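Local atomic coordinates of galectin-1 (Bufo arenarum, PDB entry 1GAN), a protein that binds beta-galactosides and probably a wide array of complex carbohydrates as a homodimeric lectin, and may regulate cell apoptosis and differentiation. Residues Glu19-Ile24 against Glu85-Phe90; Leu44-Arg49 against Phe78-Gly83; Val56-Cys61 against Glu72-Val77. All coordinates share one frame; numbering follows the deposited sequence.

Contact 1. Residues Glu19-Ile24 against Glu85-Phe90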
loop_
_atom_site.group_PDB
_atom_site.type_symbol
_atom_site.label_atom_id
_atom_site.label_comp_id
_atom_site.label_asym_id
_atom_site.label_seq_id
_atom_site.Cartn_x
_atom_site.Cartn_y
_atom_site.Cartn_z
ATOM N N GLU A 19 -7.643 2.783 6.477
ATOM C CA GLU A 19 -8.353 3.839 5.779
ATOM C C GLU A 19 -7.768 3.987 4.385
ATOM O O GLU A 19 -6.540 3.990 4.218
ATOM C CB GLU A 19 -8.180 5.137 6.544
ATOM C CG GLU A 19 -8.589 6.347 5.771
ATOM C CD GLU A 19 -8.078 7.595 6.429
ATOM O OE1 GLU A 19 -8.748 8.065 7.378
ATOM O OE2 GLU A 19 -6.999 8.092 6.004
ATOM N N ILE A 20 -8.638 4.067 3.388
ATOM C CA ILE A 20 -8.219 4.228 1.994
ATOM C C ILE A 20 -8.657 5.597 1.462
ATOM O O ILE A 20 -9.805 6.024 1.670
ATOM C CB ILE A 20 -8.900 3.183 1.046
ATOM C CG1 ILE A 20 -8.626 1.746 1.508
ATOM C CG2 ILE A 20 -8.425 3.376 -0.390
ATOM C CD1 ILE A 20 -7.179 1.375 1.492
ATOM N N LYS A 21 -7.748 6.267 0.761
ATOM C CA LYS A 21 -8.025 7.547 0.123
ATOM C C LYS A 21 -7.759 7.334 -1.350
ATOM O O LYS A 21 -6.709 6.817 -1.741
ATOM C CB LYS A 21 -7.128 8.662 0.646
ATOM C CG LYS A 21 -7.637 9.294 1.903
ATOM C CD LYS A 21 -6.671 10.322 2.449
ATOM C CE LYS A 21 -7.105 10.754 3.842
ATOM N NZ LYS A 21 -6.055 11.542 4.532
ATOM N N GLY A 22 -8.738 7.672 -2.169
ATOM C CA GLY A 22 -8.579 7.506 -3.596
ATOM C C GLY A 22 -9.366 8.573 -4.303
ATOM O O GLY A 22 -9.956 9.447 -3.673
ATOM N N SER A 23 -9.355 8.492 -5.621
ATOM C CA SER A 23 -10.081 9.410 -6.473
ATOM C C SER A 23 -10.771 8.532 -7.513
ATOM O O SER A 23 -10.190 7.541 -7.991
ATOM C CB SER A 23 -9.111 10.384 -7.141
ATOM O OG SER A 23 -7.987 9.673 -7.637
ATOM N N ILE A 24 -11.991 8.913 -7.874
ATOM C CA ILE A 24 -12.773 8.138 -8.818
ATOM C C ILE A 24 -12.694 8.630 -10.261
ATOM O O ILE A 24 -13.115 9.756 -10.559
ATOM C CB ILE A 24 -14.244 8.116 -8.393
ATOM C CG1 ILE A 24 -14.351 7.781 -6.906
ATOM C CG2 ILE A 24 -15.002 7.085 -9.231
ATOM C CD1 ILE A 24 -15.677 8.138 -6.310
ATOM N N GLU A 85 -13.292 12.679 -4.791
ATOM C CA GLU A 85 -12.318 11.953 -3.990
ATOM C C GLU A 85 -13.112 10.967 -3.132
ATOM O O GLU A 85 -14.342 10.998 -3.130
ATOM C CB GLU A 85 -11.517 12.941 -3.147
ATOM C CG GLU A 85 -10.237 12.390 -2.568
ATOM C CD GLU A 85 -9.139 13.439 -2.498
ATOM O OE1 GLU A 85 -9.224 14.350 -1.638
ATOM O OE2 GLU A 85 -8.190 13.353 -3.313
ATOM N N VAL A 86 -12.426 10.070 -2.441
ATOM C CA VAL A 86 -13.091 9.059 -1.630
ATOM C C VAL A 86 -12.249 8.708 -0.423
ATOM O O VAL A 86 -11.043 8.511 -0.542
ATOM C CB VAL A 86 -13.347 7.765 -2.477
ATOM C CG1 VAL A 86 -13.416 6.508 -1.614
ATOM C CG2 VAL A 86 -14.630 7.908 -3.233
ATOM N N MET A 87 -12.888 8.660 0.741
ATOM C CA MET A 87 -12.215 8.290 1.964
ATOM C C MET A 87 -13.112 7.344 2.724
ATOM O O MET A 87 -14.161 7.750 3.222
ATOM C CB MET A 87 -11.880 9.505 2.815
ATOM C CG MET A 87 -11.106 9.134 4.061
ATOM S SD MET A 87 -10.168 10.521 4.749
ATOM C CE MET A 87 -11.456 11.432 5.659
ATOM N N VAL A 88 -12.709 6.074 2.753
ATOM C CA VAL A 88 -13.436 5.003 3.435
ATOM C C VAL A 88 -12.545 4.352 4.486
ATOM O O VAL A 88 -11.343 4.164 4.262
ATOM C CB VAL A 88 -13.779 3.840 2.491
ATOM C CG1 VAL A 88 -14.917 3.040 3.071
ATOM C CG2 VAL A 88 -14.073 4.314 1.092
ATOM N N CYS A 89 -13.138 3.965 5.601
ATOM C CA CYS A 89 -12.413 3.281 6.645
ATOM C C CYS A 89 -13.106 1.960 6.865
ATOM O O CYS A 89 -14.343 1.857 6.767
ATOM C CB CYS A 89 -12.434 4.057 7.946
ATOM S SG CYS A 89 -11.677 5.653 7.799
ATOM N N PHE A 90 -12.300 0.947 7.131
ATOM C CA PHE A 90 -12.796 -0.378 7.400
ATOM C C PHE A 90 -12.238 -0.726 8.753
ATOM O O PHE A 90 -11.024 -0.682 8.964
ATOM C CB PHE A 90 -12.309 -1.362 6.338
ATOM C CG PHE A 90 -12.777 -1.023 4.971
ATOM C CD1 PHE A 90 -12.054 -0.139 4.178
ATOM C CD2 PHE A 90 -13.950 -1.563 4.479
ATOM C CE1 PHE A 90 -12.502 0.199 2.909
ATOM C CE2 PHE A 90 -14.406 -1.234 3.214
ATOM C CZ PHE A 90 -13.684 -0.352 2.424
#

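Contact 2. Residues Leu44-Arg49 against Phe78-Gly83. With GAL (beta-D-galactopyranose), chain C; NDG (2-acetamido-2-deoxy-alpha-D-glucopyranose), chain B.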
loop_
_atom_site.group_PDB
_atom_site.type_symbol
_atom_site.label_atom_id
_atom_site.label_comp_id
_atom_site.label_asym_id
_atom_site.label_seq_id
_atom_site.Cartn_x
_atom_site.Cartn_y
_atom_site.Cartn_z
ATOM N N LEU A 44 -14.401 -9.388 2.678
ATOM C CA LEU A 44 -15.266 -8.301 2.266
ATOM C C LEU A 44 -14.891 -7.754 0.909
ATOM O O LEU A 44 -13.727 -7.556 0.612
ATOM C CB LEU A 44 -15.254 -7.163 3.281
ATOM C CG LEU A 44 -15.922 -5.871 2.808
ATOM C CD1 LEU A 44 -17.404 -6.164 2.504
ATOM C CD2 LEU A 44 -15.776 -4.777 3.869
ATOM N N HIS A 45 -15.893 -7.630 0.055
ATOM C CA HIS A 45 -15.753 -7.040 -1.265
ATOM C C HIS A 45 -16.784 -5.903 -1.192
ATOM O O HIS A 45 -17.987 -6.168 -1.023
ATOM C CB HIS A 45 -16.111 -8.064 -2.341
ATOM C CG HIS A 45 -16.463 -7.467 -3.672
ATOM N ND1 HIS A 45 -15.519 -7.031 -4.572
ATOM C CD2 HIS A 45 -17.661 -7.304 -4.283
ATOM C CE1 HIS A 45 -16.115 -6.626 -5.679
ATOM N NE2 HIS A 45 -17.416 -6.781 -5.530
ATOM N N PHE A 46 -16.284 -4.661 -1.131
ATOM C CA PHE A 46 -17.092 -3.448 -1.069
ATOM C C PHE A 46 -17.132 -2.847 -2.476
ATOM O O PHE A 46 -16.136 -2.305 -2.964
ATOM C CB PHE A 46 -16.454 -2.486 -0.082
ATOM C CG PHE A 46 -17.087 -1.126 -0.060
ATOM C CD1 PHE A 46 -16.625 -0.117 -0.911
ATOM C CD2 PHE A 46 -18.122 -0.838 0.834
ATOM C CE1 PHE A 46 -17.175 1.157 -0.881
ATOM C CE2 PHE A 46 -18.679 0.432 0.876
ATOM C CZ PHE A 46 -18.202 1.437 0.011
ATOM N N ASN A 47 -18.299 -2.905 -3.113
ATOM C CA ASN A 47 -18.455 -2.448 -4.490
ATOM C C ASN A 47 -19.447 -1.280 -4.652
ATOM O O ASN A 47 -20.657 -1.457 -4.548
ATOM C CB ASN A 47 -18.893 -3.687 -5.295
ATOM C CG ASN A 47 -18.877 -3.503 -6.814
ATOM O OD1 ASN A 47 -19.433 -4.339 -7.525
ATOM N ND2 ASN A 47 -18.220 -2.470 -7.317
ATOM N N ALA A 48 -18.939 -0.080 -4.893
ATOM C CA ALA A 48 -19.811 1.080 -5.091
ATOM C C ALA A 48 -20.140 1.123 -6.571
ATOM O O ALA A 48 -19.264 1.337 -7.385
ATOM C CB ALA A 48 -19.101 2.353 -4.680
ATOM N N ARG A 49 -21.396 0.906 -6.926
ATOM C CA ARG A 49 -21.807 0.895 -8.326
ATOM C C ARG A 49 -22.561 2.150 -8.756
ATOM O O ARG A 49 -23.598 2.508 -8.177
ATOM C CB ARG A 49 -22.679 -0.333 -8.589
ATOM C CG ARG A 49 -21.929 -1.646 -8.479
ATOM C CD ARG A 49 -22.850 -2.820 -8.424
ATOM N NE ARG A 49 -22.109 -4.046 -8.135
ATOM C CZ ARG A 49 -22.585 -5.283 -8.310
ATOM N NH1 ARG A 49 -23.823 -5.477 -8.765
ATOM N NH2 ARG A 49 -21.795 -6.327 -8.140
ATOM N N PHE A 78 -25.214 6.224 -0.500
ATOM C CA PHE A 78 -24.248 6.266 -1.576
ATOM C C PHE A 78 -23.694 7.674 -1.601
ATOM O O PHE A 78 -24.152 8.509 -2.372
ATOM C CB PHE A 78 -24.918 5.936 -2.896
ATOM C CG PHE A 78 -23.959 5.691 -4.016
ATOM C CD1 PHE A 78 -23.477 6.739 -4.779
ATOM C CD2 PHE A 78 -23.589 4.397 -4.353
ATOM C CE1 PHE A 78 -22.648 6.502 -5.869
ATOM C CE2 PHE A 78 -22.752 4.150 -5.456
ATOM C CZ PHE A 78 -22.290 5.202 -6.206
ATOM N N PRO A 79 -22.694 7.962 -0.755
ATOM C CA PRO A 79 -22.106 9.303 -0.706
ATOM C C PRO A 79 -20.948 9.505 -1.689
ATOM O O PRO A 79 -19.917 10.088 -1.324
ATOM C CB PRO A 79 -21.609 9.368 0.731
ATOM C CG PRO A 79 -21.033 7.984 0.897
ATOM C CD PRO A 79 -22.115 7.100 0.297
ATOM N N PHE A 80 -21.105 9.060 -2.929
ATOM C CA PHE A 80 -20.022 9.197 -3.886
ATOM C C PHE A 80 -20.473 9.884 -5.144
ATOM O O PHE A 80 -21.632 9.753 -5.532
ATOM C CB PHE A 80 -19.489 7.824 -4.279
ATOM C CG PHE A 80 -19.184 6.946 -3.120
ATOM C CD1 PHE A 80 -18.216 7.311 -2.197
ATOM C CD2 PHE A 80 -19.847 5.733 -2.971
ATOM C CE1 PHE A 80 -17.900 6.478 -1.137
ATOM C CE2 PHE A 80 -19.546 4.898 -1.929
ATOM C CZ PHE A 80 -18.566 5.266 -1.004
ATOM N N GLN A 81 -19.541 10.579 -5.794
ATOM C CA GLN A 81 -19.806 11.262 -7.048
ATOM C C GLN A 81 -18.585 11.056 -7.916
ATOM O O GLN A 81 -17.462 11.222 -7.453
ATOM C CB GLN A 81 -20.037 12.762 -6.845
ATOM C CG GLN A 81 -20.319 13.511 -8.171
ATOM C CD GLN A 81 -20.505 15.033 -8.014
ATOM O OE1 GLN A 81 -20.166 15.621 -6.980
ATOM N NE2 GLN A 81 -21.039 15.671 -9.056
ATOM N N GLN A 82 -18.796 10.656 -9.162
ATOM C CA GLN A 82 -17.683 10.449 -10.081
ATOM C C GLN A 82 -16.761 11.661 -10.138
ATOM O O GLN A 82 -17.182 12.794 -9.890
ATOM C CB GLN A 82 -18.197 10.127 -11.474
ATOM C CG GLN A 82 -18.591 8.681 -11.648
ATOM C CD GLN A 82 -19.461 8.494 -12.858
ATOM O OE1 GLN A 82 -20.453 9.208 -13.027
ATOM N NE2 GLN A 82 -19.105 7.540 -13.714
ATOM N N GLY A 83 -15.488 11.412 -10.405
ATOM C CA GLY A 83 -14.544 12.497 -10.467
ATOM C C GLY A 83 -14.205 13.032 -9.091
ATOM O O GLY A 83 -13.243 13.788 -8.965
HETATM C C1 GAL C . -21.138 -9.619 -9.375
HETATM C C2 GAL C . -20.013 -8.771 -9.989
HETATM C C3 GAL C . -18.707 -8.941 -9.207
HETATM C C4 GAL C . -18.951 -8.618 -7.743
HETATM C C5 GAL C . -20.094 -9.487 -7.213
HETATM C C6 GAL C . -20.437 -9.202 -5.789
HETATM O O2 GAL C . -19.816 -9.116 -11.349
HETATM O O3 GAL C . -17.731 -8.045 -9.705
HETATM O O4 GAL C . -19.277 -7.240 -7.615
HETATM O O5 GAL C . -21.296 -9.275 -7.987
HETATM O O6 GAL C . -21.408 -10.125 -5.338
HETATM C C1 NDG B . -26.250 -10.832 -10.397
HETATM C C2 NDG B . -25.938 -9.955 -9.181
HETATM C C3 NDG B . -24.671 -9.157 -9.444
HETATM C C4 NDG B . -23.507 -10.104 -9.687
HETATM C C5 NDG B . -23.859 -11.066 -10.849
HETATM C C6 NDG B . -22.831 -12.189 -11.019
HETATM C C7 NDG B . -28.119 -9.484 -8.276
HETATM C C8 NDG B . -29.245 -8.488 -8.047
HETATM O O5 NDG B . -25.142 -11.724 -10.625
HETATM O O3 NDG B . -24.385 -8.311 -8.349
HETATM O O4 NDG B . -22.332 -9.324 -10.024
HETATM O O6 NDG B . -22.740 -13.015 -9.848
HETATM O O7 NDG B . -28.227 -10.635 -7.864
HETATM N N2 NDG B . -27.045 -9.054 -8.926
HETATM O O1 NDG B . -26.291 -10.015 -11.513
#

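Contact 3. Residues Val56-Cys61 against Glu72-Val77. Unlike the reference sequence in segment 72-77: G76 (reference Glu). With NDG (2-acetamido-2-deoxy-alpha-D-glucopyranose), chain B; GAL (beta-D-galactopyranose), chain C.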
loop_
_atom_site.group_PDB
_atom_site.type_symbol
_atom_site.label_atom_id
_atom_site.label_comp_id
_atom_site.label_asym_id
_atom_site.label_seq_id
_atom_site.Cartn_x
_atom_site.Cartn_y
_atom_site.Cartn_z
ATOM N N VAL A 56 -27.692 1.076 -9.957
ATOM C CA VAL A 56 -27.375 2.450 -10.228
ATOM C C VAL A 56 -27.299 3.122 -8.865
ATOM O O VAL A 56 -28.237 3.049 -8.069
ATOM C CB VAL A 56 -28.416 3.115 -11.163
ATOM C CG1 VAL A 56 -28.047 4.595 -11.413
ATOM C CG2 VAL A 56 -28.460 2.382 -12.487
ATOM N N ASN A 57 -26.122 3.662 -8.563
ATOM C CA ASN A 57 -25.855 4.335 -7.301
ATOM C C ASN A 57 -26.148 3.469 -6.089
ATOM O O ASN A 57 -26.717 3.923 -5.114
ATOM C CB ASN A 57 -26.596 5.666 -7.241
ATOM C CG ASN A 57 -26.104 6.636 -8.292
ATOM O OD1 ASN A 57 -25.024 6.473 -8.857
ATOM N ND2 ASN A 57 -26.893 7.654 -8.562
ATOM N N LYS A 58 -25.681 2.226 -6.143
ATOM C CA LYS A 58 -25.882 1.275 -5.057
ATOM C C LYS A 58 -24.592 0.615 -4.613
ATOM O O LYS A 58 -23.702 0.353 -5.418
ATOM C CB LYS A 58 -26.898 0.189 -5.445
ATOM C CG LYS A 58 -28.329 0.590 -5.134
ATOM C CD LYS A 58 -29.337 -0.520 -5.457
ATOM C CE LYS A 58 -29.688 -0.602 -6.969
ATOM N NZ LYS A 58 -30.661 -1.721 -7.304
ATOM N N ILE A 59 -24.492 0.390 -3.312
ATOM C CA ILE A 59 -23.348 -0.270 -2.738
ATOM C C ILE A 59 -23.716 -1.720 -2.532
ATOM O O ILE A 59 -24.762 -2.032 -1.967
ATOM C CB ILE A 59 -22.935 0.341 -1.386
ATOM C CG1 ILE A 59 -22.392 1.752 -1.603
ATOM C CG2 ILE A 59 -21.885 -0.533 -0.704
ATOM C CD1 ILE A 59 -22.079 2.483 -0.329
ATOM N N VAL A 60 -22.931 -2.587 -3.146
ATOM C CA VAL A 60 -23.094 -4.015 -3.017
ATOM C C VAL A 60 -21.859 -4.528 -2.257
ATOM O O VAL A 60 -20.716 -4.189 -2.592
ATOM C CB VAL A 60 -23.210 -4.704 -4.393
ATOM C CG1 VAL A 60 -23.395 -6.203 -4.211
ATOM C CG2 VAL A 60 -24.382 -4.127 -5.148
ATOM N N CYS A 61 -22.122 -5.283 -1.201
ATOM C CA CYS A 61 -21.113 -5.877 -0.355
ATOM C C CYS A 61 -21.303 -7.387 -0.420
ATOM O O CYS A 61 -22.440 -7.885 -0.415
ATOM C CB CYS A 61 -21.300 -5.418 1.093
ATOM S SG CYS A 61 -20.670 -3.773 1.437
ATOM N N GLU A 72 -25.039 -11.506 -1.377
ATOM C CA GLU A 72 -24.896 -10.075 -1.498
ATOM C C GLU A 72 -25.694 -9.343 -0.447
ATOM O O GLU A 72 -26.773 -9.774 -0.055
ATOM C CB GLU A 72 -25.390 -9.599 -2.876
ATOM C CG GLU A 72 -24.355 -9.738 -3.974
ATOM C CD GLU A 72 -24.857 -9.381 -5.367
ATOM O OE1 GLU A 72 -26.026 -8.976 -5.549
ATOM O OE2 GLU A 72 -24.062 -9.529 -6.304
ATOM N N GLN A 73 -25.181 -8.201 -0.028
ATOM C CA GLN A 73 -25.867 -7.337 0.913
ATOM C C GLN A 73 -25.843 -5.983 0.208
ATOM O O GLN A 73 -24.818 -5.590 -0.339
ATOM C CB GLN A 73 -25.099 -7.264 2.215
ATOM C CG GLN A 73 -25.741 -6.366 3.215
ATOM C CD GLN A 73 -25.026 -6.388 4.539
ATOM O OE1 GLN A 73 -24.286 -5.442 4.880
ATOM N NE2 GLN A 73 -25.225 -7.473 5.301
ATOM N N ARG A 74 -26.973 -5.308 0.130
ATOM C CA ARG A 74 -27.010 -4.020 -0.531
ATOM C C ARG A 74 -27.336 -2.948 0.480
ATOM O O ARG A 74 -28.020 -3.226 1.459
ATOM C CB ARG A 74 -28.042 -4.033 -1.647
ATOM C CG ARG A 74 -27.655 -4.908 -2.812
ATOM C CD ARG A 74 -28.567 -4.619 -3.996
ATOM N NE ARG A 74 -27.987 -5.022 -5.275
ATOM C CZ ARG A 74 -27.565 -6.246 -5.550
ATOM N NH1 ARG A 74 -27.669 -7.192 -4.626
ATOM N NH2 ARG A 74 -27.001 -6.506 -6.726
ATOM N N GLU A 75 -26.820 -1.740 0.252
ATOM C CA GLU A 75 -27.031 -0.588 1.132
ATOM C C GLU A 75 -27.625 0.599 0.368
ATOM O O GLU A 75 -27.267 0.847 -0.792
ATOM C CB GLU A 75 -25.710 -0.146 1.750
ATOM C CG GLU A 75 -25.081 -1.169 2.664
ATOM C CD GLU A 75 -25.928 -1.461 3.906
ATOM O OE1 GLU A 75 -26.609 -0.542 4.429
ATOM O OE2 GLU A 75 -25.894 -2.623 4.369
ATOM N N GLY A 76 -28.468 1.369 1.057
ATOM C CA GLY A 76 -29.125 2.523 0.465
ATOM C C GLY A 76 -28.249 3.736 0.289
ATOM O O GLY A 76 -28.325 4.393 -0.738
ATOM N N VAL A 77 -27.414 4.022 1.281
ATOM C CA VAL A 77 -26.497 5.164 1.259
ATOM C C VAL A 77 -25.496 5.092 0.118
ATOM O O VAL A 77 -24.934 4.043 -0.157
ATOM C CB VAL A 77 -25.645 5.212 2.550
ATOM C CG1 VAL A 77 -24.713 6.411 2.540
ATOM C CG2 VAL A 77 -26.535 5.269 3.765
HETATM C C1 NDG B . -26.250 -10.832 -10.397
HETATM C C2 NDG B . -25.938 -9.955 -9.181
HETATM C C3 NDG B . -24.671 -9.157 -9.444
HETATM C C4 NDG B . -23.507 -10.104 -9.687
HETATM C C5 NDG B . -23.859 -11.066 -10.849
HETATM C C6 NDG B . -22.831 -12.189 -11.019
HETATM C C7 NDG B . -28.119 -9.484 -8.276
HETATM C C8 NDG B . -29.245 -8.488 -8.047
HETATM O O5 NDG B . -25.142 -11.724 -10.625
HETATM O O3 NDG B . -24.385 -8.311 -8.349
HETATM O O4 NDG B . -22.332 -9.324 -10.024
HETATM O O6 NDG B . -22.740 -13.015 -9.848
HETATM O O7 NDG B . -28.227 -10.635 -7.864
HETATM N N2 NDG B . -27.045 -9.054 -8.926
HETATM O O1 NDG B . -26.291 -10.015 -11.513
HETATM C C1 GAL C . -21.138 -9.619 -9.375
HETATM C C2 GAL C . -20.013 -8.771 -9.989
HETATM C C3 GAL C . -18.707 -8.941 -9.207
HETATM C C4 GAL C . -18.951 -8.618 -7.743
HETATM C C5 GAL C . -20.094 -9.487 -7.213
HETATM C C6 GAL C . -20.437 -9.202 -5.789
HETATM O O2 GAL C . -19.816 -9.116 -11.349
HETATM O O3 GAL C . -17.731 -8.045 -9.705
HETATM O O4 GAL C . -19.277 -7.240 -7.615
HETATM O O5 GAL C . -21.296 -9.275 -7.987
HETATM O O6 GAL C . -21.408 -10.125 -5.338
#

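Contact 1. Residues Glu19-Ile24 against Glu85-Phe90
Between E19-S23 and E85-F90 the backbones run antiparallel, their axes 4.5 Å apart at closest approach and 165° between their directions. The hydrogen-bonded pairs are I20 with V88 and G22 with V86, each closed by two N-H...O=C bonds. The most bent of the four runs from V86 N to G22 O at 2.8 Å, with the donor above the carbonyl plane and 138° at the hydrogen.

Side chains alternate between the two faces. On one, M87 SD lies 3.9 Å from E19 OE1, and the K21 chain runs alongside that of M87, with K21 CE 3.2 Å from M87 SD; C89 SG rests against E19 CB at 3.8 Å. The other face is apolar and buried. There I20 CG1 approaches the edge of the F90 ring, 4.4 Å from CE1. Just past the strand end, I24 reaches back to V86; their side chains cross at about a right angle, with I24 CD1 and V86 CG2 in tight contact at 3.3 Å.

Within this beta sandwich, strand 16-23 lies between strands 85-92 and 127-133. V88 and F90 pack on strand 96-101 of their own sheet, whereas V86, I24 and F90 meet strand 30-35 of the opposing one.

Contact 2. Residues Leu44-Arg49 against Phe78-Gly83
N47 OD1 is gripped side-on by R49, which brings both NE (2.8 Å) and NH2 (3.1 Å) to this one atom within its guanidinium plane. The NE approaches from well above the amide's carbonyl plane, and NH2 lies closer to that plane. Together they tie down the guanidinium of the galectin carbohydrate-recognition site, built on the concave sheet of a jelly-roll beta sandwich. R49 is extended from CG to NE, and this length carries its nitrogens out to the sugars. NH2 donates to GAL O4 at 2.7 Å and also to GAL O5, while NH1 reaches NDG O3 at 2.9 Å. GAL O4, the axial hydroxyl that marks galactose, is further bonded to H45 NE2 at 2.8 Å. N47 thus acts on the ligand partly as a second-shell residue, fixing the rotation of the arginine. Its ND2 is bonded in turn to F31 O, and H45 ND1 to N34 OD1.

Alternation along the strand sends F46 and A48 to the other side of the sheet, where the loop F78-G83 packs. A48 CB touches both phenyl rings of the loop, nearer to F80 CE2 (3.8 Å) than to F78 CE2. F46 and F80 come from opposite directions and meet edge against edge at their CZ atoms. Within the loop, P79 is the centre of an inverse gamma turn, and the F80 edge stands over the face of F78, its CD2 above the ring centre. F31 and F101 close edge-to-face on F80, so a cluster of aromatics backs the sugar-binding strand. At the strand's end the loop touches main chain as well: F78 CE2 lies 3.3 Å from R49 O, the carbonyl of the very residue whose guanidinium holds both sugars.

Contact 3. Residues Val56-Cys61 against Glu72-Val77
V60, with CG1 anti to the backbone N (chi1 -179°), turns one methyl to each of two sugar-site residues: CG1 meets E72 CG at 3.7 Å, and CG2 lies over one face of the R74 guanidinium, 3.7 Å from NE. E72 and R74 both start with CG anti to the carbonyl carbon and then run extended, which brings their charged ends together beyond the valine. R74 NH1 donates to E72 OE1 at 2.6 Å in a salt bridge, arriving on the anti side and 30° out of the carboxylate plane; NH2 adds a weak bond to the same oxygen.

The other oxygen, OE2, is left for the ligand. It accepts from GAL O6 at 2.9 Å and from NDG O3, although the modelled length of the latter is so short that its exact value is doubtful. The carboxylate therefore spans both sugars of the disaccharide, with R74 probably stabilising its negative charge. R74 NH2 also lies 3.3 Å from NDG C8, the methyl of the acetamido group. D55 completes the charge network, forming salt bridges with R74 NE and K58 NZ.

The register places V60 opposite R74 as a non-hydrogen-bonded pair, flanked by two hydrogen-bonded ones. C61 and Q73 form the first, each N 2.8 Å from the other's O; in the second, E75 N donates to I59 O. On the opposite face from V60 and R74, I59 CD1 comes 3.3 Å from V77 O.

These strands, 58-65 and 68-75, form a beta hairpin whose second arm is the outermost strand of its sheet within the chain. Strand 41-49 flanks the first arm, and N57 and K58, both facing R49, make a G1 bulge there; strand 106-110 of the opposing sheet covers C61 and Q73.

Contacts 2 and 3 share the sugar site, their centres 8 Å apart. Strands 41-49 and 58-65 are neighbours in one sheet, where N47 N to V60 O and R49 N to K58 O, each 2.8 Å, are probable hydrogen bonds; both contacts touch GAL and NDG. Contact 1 belongs to the opposing sheet, and the F90 side chain is about 13 Å from GAL. It meets contact 2 across the sandwich interior, with V86 CG2 3.8 Å from F80 CD1 and F90 CD2 3.7 Å from L44 CD2. Contact 1 does not touch contact 3, about 17 Å away between centres. Along the chain the three nest, contact 3 inside contact 2 inside contact 1.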